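Local atomic coordinates of adenosine monophosphate-protein transferase (Pyrococcus horikoshii, PDB entry 2D16), a protein that is of unproven function but probably acts on adenosine or adenosine monophosphate. Residues 11-25 with 80-92. Numbering follows the deposited sequence.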
ATOM      1  N   LYS A  11       8.386   2.452 -53.794  1.00 25.16           N
ATOM      2  CA  LYS A  11       7.946   2.031 -52.474  1.00 27.25           C
ATOM      3  C   LYS A  11       6.430   1.951 -52.416  1.00 28.90           C
ATOM      4  O   LYS A  11       5.734   2.716 -53.079  1.00 28.40           O
ATOM      5  CB  LYS A  11       8.444   3.014 -51.408  1.00 26.80           C
ATOM      6  CG  LYS A  11       7.990   4.453 -51.627  1.00 26.36           C
ATOM      7  CD  LYS A  11       8.474   5.359 -50.505  1.00 25.88           C
ATOM      8  CE  LYS A  11       8.225   6.832 -50.816  1.00 27.20           C
ATOM      9  NZ  LYS A  11       6.784   7.150 -51.027  1.00 26.75           N
ATOM     10  N   PRO A  12       5.896   1.008 -51.631  1.00 31.31           N
ATOM     11  CA  PRO A  12       4.442   0.893 -51.537  1.00 32.78           C
ATOM     12  C   PRO A  12       3.842   2.037 -50.718  1.00 33.82           C
ATOM     13  O   PRO A  12       4.543   2.707 -49.953  1.00 32.21           O
ATOM     14  CB  PRO A  12       4.246  -0.476 -50.888  1.00 33.31           C
ATOM     15  CG  PRO A  12       5.537  -1.205 -50.965  1.00 34.09           C
ATOM     16  CD  PRO A  12       6.563  -0.101 -50.928  1.00 32.36           C
ATOM     17  N   GLU A  13       2.546   2.263 -50.897  1.00 34.21           N
ATOM     18  CA  GLU A  13       1.838   3.315 -50.185  1.00 35.42           C
ATOM     19  C   GLU A  13       1.972   3.100 -48.680  1.00 34.23           C
ATOM     20  O   GLU A  13       1.906   1.968 -48.196  1.00 33.82           O
ATOM     21  CB  GLU A  13       0.362   3.302 -50.591  1.00 39.40           C
ATOM     22  CG  GLU A  13      -0.452   4.481 -50.086  1.00 44.06           C
ATOM     23  CD  GLU A  13      -1.897   4.427 -50.549  1.00 47.80           C
ATOM     24  OE1 GLU A  13      -2.127   4.324 -51.774  1.00 49.12           O
ATOM     25  OE2 GLU A  13      -2.804   4.492 -49.690  1.00 48.73           O
ATOM     26  N   GLY A  14       2.178   4.187 -47.944  1.00 32.84           N
ATOM     27  CA  GLY A  14       2.307   4.088 -46.502  1.00 32.05           C
ATOM     28  C   GLY A  14       3.713   3.830 -45.988  1.00 30.21           C
ATOM     29  O   GLY A  14       3.987   4.026 -44.804  1.00 32.33           O
ATOM     30  N   VAL A  15       4.608   3.385 -46.862  1.00 27.74           N
ATOM     31  CA  VAL A  15       5.982   3.112 -46.452  1.00 26.32           C
ATOM     32  C   VAL A  15       6.804   4.394 -46.447  1.00 24.77           C
ATOM     33  O   VAL A  15       6.739   5.190 -47.384  1.00 24.92           O
ATOM     34  CB  VAL A  15       6.634   2.061 -47.378  1.00 26.26           C
ATOM     35  CG1 VAL A  15       8.143   2.000 -47.149  1.00 25.66           C
ATOM     36  CG2 VAL A  15       6.013   0.701 -47.108  1.00 27.49           C
ATOM     37  N   GLU A  16       7.571   4.590 -45.377  1.00 23.11           N
ATOM     38  CA  GLU A  16       8.405   5.780 -45.221  1.00 23.04           C
ATOM     39  C   GLU A  16       9.801   5.517 -45.772  1.00 22.70           C
ATOM     40  O   GLU A  16      10.348   4.429 -45.587  1.00 21.72           O
ATOM     41  CB  GLU A  16       8.535   6.143 -43.738  1.00 23.05           C
ATOM     42  CG  GLU A  16       7.229   6.295 -42.966  1.00 24.73           C
ATOM     43  CD  GLU A  16       6.593   7.664 -43.122  1.00 24.65           C
ATOM     44  OE1 GLU A  16       7.287   8.607 -43.558  1.00 25.30           O
ATOM     45  OE2 GLU A  16       5.400   7.802 -42.790  1.00 26.28           O
ATOM     46  N   VAL A  17      10.376   6.507 -46.447  1.00 20.61           N
ATOM     47  CA  VAL A  17      11.721   6.363 -46.984  1.00 20.10           C
ATOM     48  C   VAL A  17      12.645   7.403 -46.357  1.00 20.86           C
ATOM     49  O   VAL A  17      12.240   8.539 -46.106  1.00 19.68           O
ATOM     50  CB  VAL A  17      11.758   6.527 -48.530  1.00 20.70           C
ATOM     51  CG1 VAL A  17      11.315   7.928 -48.929  1.00 19.25           C
ATOM     52  CG2 VAL A  17      13.169   6.250 -49.050  1.00 20.88           C
ATOM     53  N   ILE A  18      13.877   6.990 -46.079  1.00 20.31           N
ATOM     54  CA  ILE A  18      14.885   7.875 -45.514  1.00 19.36           C
ATOM     55  C   ILE A  18      16.161   7.625 -46.314  1.00 20.20           C
ATOM     56  O   ILE A  18      16.595   6.482 -46.455  1.00 22.02           O
ATOM     57  CB  ILE A  18      15.164   7.567 -44.023  1.00 20.61           C
ATOM     58  CG1 ILE A  18      13.869   7.649 -43.213  1.00 18.67           C
ATOM     59  CG2 ILE A  18      16.181   8.566 -43.476  1.00 21.46           C
ATOM     60  CD1 ILE A  18      14.028   7.250 -41.755  1.00 22.77           C
ATOM     61  N   ILE A  19      16.747   8.687 -46.855  1.00 19.27           N
ATOM     62  CA  ILE A  19      17.969   8.558 -47.640  1.00 19.64           C
ATOM     63  C   ILE A  19      19.059   9.343 -46.919  1.00 19.28           C
ATOM     64  O   ILE A  19      18.828  10.471 -46.493  1.00 19.04           O
ATOM     65  CB  ILE A  19      17.809   9.155 -49.059  1.00 21.53           C
ATOM     66  CG1 ILE A  19      16.534   8.630 -49.726  1.00 24.91           C
ATOM     67  CG2 ILE A  19      19.033   8.822 -49.900  1.00 20.00           C
ATOM     68  CD1 ILE A  19      16.524   7.139 -49.963  1.00 26.97           C
ATOM     69  N   GLY A  20      20.243   8.754 -46.792  1.00 18.10           N
ATOM     70  CA  GLY A  20      21.317   9.447 -46.107  1.00 18.08           C
ATOM     71  C   GLY A  20      22.692   9.163 -46.671  1.00 18.68           C
ATOM     72  O   GLY A  20      22.850   8.356 -47.588  1.00 19.42           O
ATOM     73  N   GLN A  21      23.688   9.847 -46.121  1.00 17.90           N
ATOM     74  CA  GLN A  21      25.075   9.682 -46.543  1.00 18.09           C
ATOM     75  C   GLN A  21      25.851   9.218 -45.315  1.00 19.50           C
ATOM     76  O   GLN A  21      25.813   9.866 -44.260  1.00 18.10           O
ATOM     77  CB  GLN A  21      25.638  11.012 -47.059  1.00 16.65           C
ATOM     78  CG  GLN A  21      27.075  10.921 -47.603  1.00 18.97           C
ATOM     79  CD  GLN A  21      27.163  10.271 -48.984  1.00 20.11           C
ATOM     80  OE1 GLN A  21      26.235  10.382 -49.790  1.00 19.59           O
ATOM     81  NE2 GLN A  21      28.264   9.579 -49.253  1.00 20.78           N
ATOM     82  N   GLY A  22      26.543   8.088 -45.449  1.00 19.03           N
ATOM     83  CA  GLY A  22      27.295   7.552 -44.330  1.00 19.21           C
ATOM     84  C   GLY A  22      28.739   7.202 -44.631  1.00 19.89           C
ATOM     85  O   GLY A  22      29.368   7.790 -45.508  1.00 19.95           O
ATOM     86  N   ASN A  23      29.253   6.225 -43.891  1.00 18.87           N
ATOM     87  CA  ASN A  23      30.631   5.774 -44.033  1.00 19.33           C
ATOM     88  C   ASN A  23      30.760   4.356 -43.482  1.00 20.15           C
ATOM     89  O   ASN A  23      29.940   3.924 -42.671  1.00 19.96           O
ATOM     90  CB  ASN A  23      31.547   6.738 -43.264  1.00 20.93           C
ATOM     91  CG  ASN A  23      32.960   6.215 -43.098  1.00 23.86           C
ATOM     92  OD1 ASN A  23      33.245   5.443 -42.181  1.00 26.35           O
ATOM     93  ND2 ASN A  23      33.854   6.637 -43.982  1.00 25.18           N
ATOM     94  N   PHE A  24      31.781   3.632 -43.944  1.00 21.22           N
ATOM     95  CA  PHE A  24      32.046   2.272 -43.474  1.00 21.45           C
ATOM     96  C   PHE A  24      30.839   1.360 -43.702  1.00 20.45           C
ATOM     97  O   PHE A  24      30.347   0.707 -42.781  1.00 21.40           O
ATOM     98  CB  PHE A  24      32.415   2.334 -41.983  1.00 23.35           C
ATOM     99  CG  PHE A  24      33.116   1.105 -41.459  1.00 23.58           C
ATOM    100  CD1 PHE A  24      33.627   0.139 -42.323  1.00 25.43           C
ATOM    101  CD2 PHE A  24      33.288   0.933 -40.087  1.00 22.55           C
ATOM    102  CE1 PHE A  24      34.297  -0.981 -41.826  1.00 25.26           C
ATOM    103  CE2 PHE A  24      33.958  -0.185 -39.582  1.00 25.07           C
ATOM    104  CZ  PHE A  24      34.463  -1.143 -40.456  1.00 23.97           C
ATOM    105  N   SER A  25      30.391   1.307 -44.952  1.00 21.68           N
ATOM    106  CA  SER A  25      29.225   0.522 -45.342  1.00 21.15           C
ATOM    107  C   SER A  25      29.079  -0.894 -44.781  1.00 21.47           C
ATOM    108  O   SER A  25      28.005  -1.252 -44.301  1.00 20.01           O
ATOM    109  CB  SER A  25      29.135   0.463 -46.868  1.00 21.30           C
ATOM    110  OG  SER A  25      29.012   1.765 -47.411  1.00 22.76           O
ATOM    111  N   GLY A  80      28.301   6.054 -53.866  1.00 19.94           N
ATOM    112  CA  GLY A  80      29.007   5.434 -52.761  1.00 19.97           C
ATOM    113  C   GLY A  80      28.652   6.020 -51.405  1.00 19.26           C
ATOM    114  O   GLY A  80      28.459   7.230 -51.270  1.00 19.14           O
ATOM    115  N   HIS A  81      28.569   5.145 -50.409  1.00 18.95           N
ATOM    116  CA  HIS A  81      28.277   5.478 -49.004  1.00 18.52           C
ATOM    117  C   HIS A  81      26.852   6.037 -48.771  1.00 19.47           C
ATOM    118  O   HIS A  81      26.506   6.500 -47.692  1.00 19.39           O
ATOM    119  CB  HIS A  81      29.315   6.497 -48.533  1.00 18.96           C
ATOM    120  CG  HIS A  81      30.531   5.776 -48.011  1.00 19.89           C
ATOM    121  ND1 HIS A  81      31.749   6.361 -47.891  1.00 20.13           N
ATOM    122  CD2 HIS A  81      30.623   4.459 -47.549  1.00 19.75           C
ATOM    123  CE1 HIS A  81      32.554   5.417 -47.365  1.00 22.09           C
ATOM    124  NE2 HIS A  81      31.907   4.269 -47.149  1.00 21.09           N
ATOM    125  N   VAL A  82      25.991   5.983 -49.782  1.00 19.95           N
ATOM    126  CA  VAL A  82      24.617   6.427 -49.605  1.00 19.92           C
ATOM    127  C   VAL A  82      23.842   5.250 -49.020  1.00 20.43           C
ATOM    128  O   VAL A  82      24.094   4.095 -49.374  1.00 19.81           O
ATOM    129  CB  VAL A  82      23.970   6.830 -50.957  1.00 20.09           C
ATOM    130  CG1 VAL A  82      22.455   6.947 -50.805  1.00 20.05           C
ATOM    131  CG2 VAL A  82      24.550   8.153 -51.439  1.00 19.70           C
ATOM    132  N   PHE A  83      22.923   5.529 -48.103  1.00 19.08           N
ATOM    133  CA  PHE A  83      22.119   4.459 -47.540  1.00 19.80           C
ATOM    134  C   PHE A  83      20.646   4.786 -47.716  1.00 19.77           C
ATOM    135  O   PHE A  83      20.246   5.956 -47.725  1.00 19.19           O
ATOM    136  CB  PHE A  83      22.473   4.194 -46.060  1.00 19.99           C
ATOM    137  CG  PHE A  83      22.213   5.353 -45.124  1.00 19.05           C
ATOM    138  CD1 PHE A  83      20.955   5.542 -44.555  1.00 20.02           C
ATOM    139  CD2 PHE A  83      23.246   6.215 -44.768  1.00 19.15           C
ATOM    140  CE1 PHE A  83      20.728   6.573 -43.635  1.00 19.94           C
ATOM    141  CE2 PHE A  83      23.032   7.251 -43.850  1.00 18.54           C
ATOM    142  CZ  PHE A  83      21.770   7.430 -43.281  1.00 19.49           C
ATOM    143  N   VAL A  84      19.853   3.737 -47.905  1.00 19.80           N
ATOM    144  CA  VAL A  84      18.419   3.876 -48.104  1.00 19.94           C
ATOM    145  C   VAL A  84      17.658   3.026 -47.098  1.00 20.94           C
ATOM    146  O   VAL A  84      17.944   1.839 -46.932  1.00 20.73           O
ATOM    147  CB  VAL A  84      17.994   3.419 -49.523  1.00 20.72           C
ATOM    148  CG1 VAL A  84      16.475   3.512 -49.663  1.00 21.37           C
ATOM    149  CG2 VAL A  84      18.684   4.267 -50.582  1.00 21.20           C
ATOM    150  N   ILE A  85      16.684   3.640 -46.437  1.00 19.26           N
ATOM    151  CA  ILE A  85      15.863   2.940 -45.465  1.00 20.73           C
ATOM    152  C   ILE A  85      14.401   3.014 -45.884  1.00 20.40           C
ATOM    153  O   ILE A  85      13.913   4.078 -46.250  1.00 20.93           O
ATOM    154  CB  ILE A  85      15.963   3.574 -44.057  1.00 20.13           C
ATOM    155  CG1 ILE A  85      17.413   3.556 -43.569  1.00 18.69           C
ATOM    156  CG2 ILE A  85      15.057   2.821 -43.085  1.00 20.40           C
ATOM    157  CD1 ILE A  85      17.636   4.390 -42.321  1.00 19.13           C
ATOM    158  N   LEU A  86      13.722   1.874 -45.851  1.00 20.66           N
ATOM    159  CA  LEU A  86      12.298   1.816 -46.160  1.00 21.63           C
ATOM    160  C   LEU A  86      11.700   1.139 -44.939  1.00 20.86           C
ATOM    161  O   LEU A  86      12.102   0.036 -44.578  1.00 20.86           O
ATOM    162  CB  LEU A  86      12.030   0.991 -47.427  1.00 22.74           C
ATOM    163  CG  LEU A  86      12.462   1.632 -48.751  1.00 22.95           C
ATOM    164  CD1 LEU A  86      12.189   0.675 -49.899  1.00 25.78           C
ATOM    165  CD2 LEU A  86      11.708   2.940 -48.959  1.00 23.82           C
ATOM    166  N   MET A  87      10.753   1.804 -44.288  1.00 21.40           N
ATOM    167  CA  MET A  87      10.168   1.253 -43.075  1.00 22.25           C
ATOM    168  C   MET A  87       8.668   1.471 -42.939  1.00 23.55           C
ATOM    169  O   MET A  87       8.065   2.287 -43.639  1.00 22.82           O
ATOM    170  CB  MET A  87      10.848   1.881 -41.856  1.00 23.83           C
ATOM    171  CG  MET A  87      10.533   3.375 -41.718  1.00 23.61           C
ATOM    172  SD  MET A  87      11.320   4.182 -40.303  1.00 23.42           S
ATOM    173  CE  MET A  87      10.314   5.660 -40.154  1.00 22.98           C
ATOM    174  N   LYS A  88       8.084   0.718 -42.014  1.00 24.05           N
ATOM    175  CA  LYS A  88       6.671   0.815 -41.686  1.00 23.77           C
ATOM    176  C   LYS A  88       6.552   0.541 -40.188  1.00 23.53           C
ATOM    177  O   LYS A  88       7.500   0.051 -39.565  1.00 23.53           O
ATOM    178  CB  LYS A  88       5.846  -0.188 -42.501  1.00 25.37           C
ATOM    179  CG  LYS A  88       6.222  -1.644 -42.307  1.00 27.10           C
ATOM    180  CD  LYS A  88       5.333  -2.533 -43.176  1.00 30.77           C
ATOM    181  CE  LYS A  88       5.638  -4.011 -42.971  1.00 33.03           C
ATOM    182  NZ  LYS A  88       4.737  -4.874 -43.794  1.00 34.86           N
ATOM    183  N   ASN A  89       5.399   0.869 -39.611  1.00 23.39           N
ATOM    184  CA  ASN A  89       5.155   0.687 -38.182  1.00 24.16           C
ATOM    185  C   ASN A  89       6.023   1.641 -37.360  1.00 24.14           C
ATOM    186  O   ASN A  89       6.305   1.400 -36.185  1.00 24.17           O
ATOM    187  CB  ASN A  89       5.423  -0.763 -37.759  1.00 26.97           C
ATOM    188  CG  ASN A  89       4.538  -1.756 -38.490  1.00 29.99           C
ATOM    189  OD1 ASN A  89       3.441  -1.417 -38.928  1.00 31.34           O
ATOM    190  ND2 ASN A  89       5.007  -2.990 -38.610  1.00 29.90           N
ATOM    191  N   ALA A  90       6.435   2.730 -37.999  1.00 22.92           N
ATOM    192  CA  ALA A  90       7.257   3.757 -37.369  1.00 21.84           C
ATOM    193  C   ALA A  90       7.269   4.945 -38.318  1.00 21.03           C
ATOM    194  O   ALA A  90       7.093   4.777 -39.524  1.00 21.83           O
ATOM    195  CB  ALA A  90       8.680   3.245 -37.144  1.00 22.59           C
ATOM    196  N   TYR A  91       7.471   6.139 -37.770  1.00 20.63           N
ATOM    197  CA  TYR A  91       7.495   7.364 -38.560  1.00 20.78           C
ATOM    198  C   TYR A  91       8.864   8.024 -38.441  1.00 19.71           C
ATOM    199  O   TYR A  91       9.587   7.786 -37.477  1.00 19.03           O
ATOM    200  CB  TYR A  91       6.432   8.335 -38.052  1.00 21.83           C
ATOM    201  CG  TYR A  91       5.020   7.798 -38.108  1.00 26.93           C
ATOM    202  CD1 TYR A  91       4.406   7.520 -39.330  1.00 28.76           C
ATOM    203  CD2 TYR A  91       4.288   7.584 -36.938  1.00 29.24           C
ATOM    204  CE1 TYR A  91       3.097   7.045 -39.389  1.00 31.24           C
ATOM    205  CE2 TYR A  91       2.974   7.109 -36.987  1.00 31.94           C
ATOM    206  CZ  TYR A  91       2.388   6.844 -38.217  1.00 33.09           C
ATOM    207  OH  TYR A  91       1.087   6.393 -38.280  1.00 33.94           O
ATOM    208  N   PRO A  92       9.229   8.871 -39.419  1.00 19.77           N
ATOM    209  CA  PRO A  92      10.531   9.547 -39.371  1.00 19.32           C
ATOM    210  C   PRO A  92      10.770  10.275 -38.050  1.00 19.66           C
ATOM    211  O   PRO A  92      11.879  10.258 -37.519  1.00 18.06           O
ATOM    212  CB  PRO A  92      10.467  10.498 -40.564  1.00 19.49           C
ATOM    213  CG  PRO A  92       9.634   9.716 -41.559  1.00 20.84           C
ATOM    214  CD  PRO A  92       8.521   9.176 -40.677  1.00 19.70           C
TER
HETATM  215  O   HOH W   1      33.147   1.853 -46.689  1.00 27.85           O
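Glu16, Ile18 and Gly20 pair with Met87, Ile85 and Phe83 through two N-H···O=C bonds each, joining strands 16-22 and 82-88 as antiparallel neighbours; Gly22 N extends the series to His81 O at 2.7 Å. Gln21 adds a side-chain bond: its chain bends at chi2 (76°) to bring NE2 within 3.1 Å of Gly80 O, in the carbonyl plane, while OE1 is taken by Tyr109 OH.

Two rings meet backbone CH groups. Phe83 has CG between its backbone N and carbonyl carbon (chi1 63°), which swings the ring across the strand boundary and over Gly20, whose CA sits 3.7 Å from the ring centroid. A leucine in place of Phe83 has no ring to offer Gly20 CA and would probably leave a gap over the Gly20 backbone. The His81 ring takes Asn23 CA over the centre of one face, with Ser25 OG, hydrogen-bonded to Asn50 O, at its edge, 3.1 Å from CD2; a water lies 2.8 Å from NE2.

Apolar contacts form on both faces. Leu86 CD2 lies against Val17 CB at 3.6 Å, and Ile19 CD1 nestles between both methyls of Val84. On the face shared with Phe83, Ile18 and Ile85 meet through their CB atoms. At the far end Glu16 OE1 rests against Pro92 CD, and OE2 lies at the Tyr91 ring edge, in its plane, with carboxylate and ring planes 85° apart.

Strand 82-88 is central in a five-stranded antiparallel sheet and borders 44-51, while 16-22 borders 105-112. Helix 92-100 packs on Ile18, Phe83 and Ile85, and helix 64-77 touches Leu86 on the opposite face.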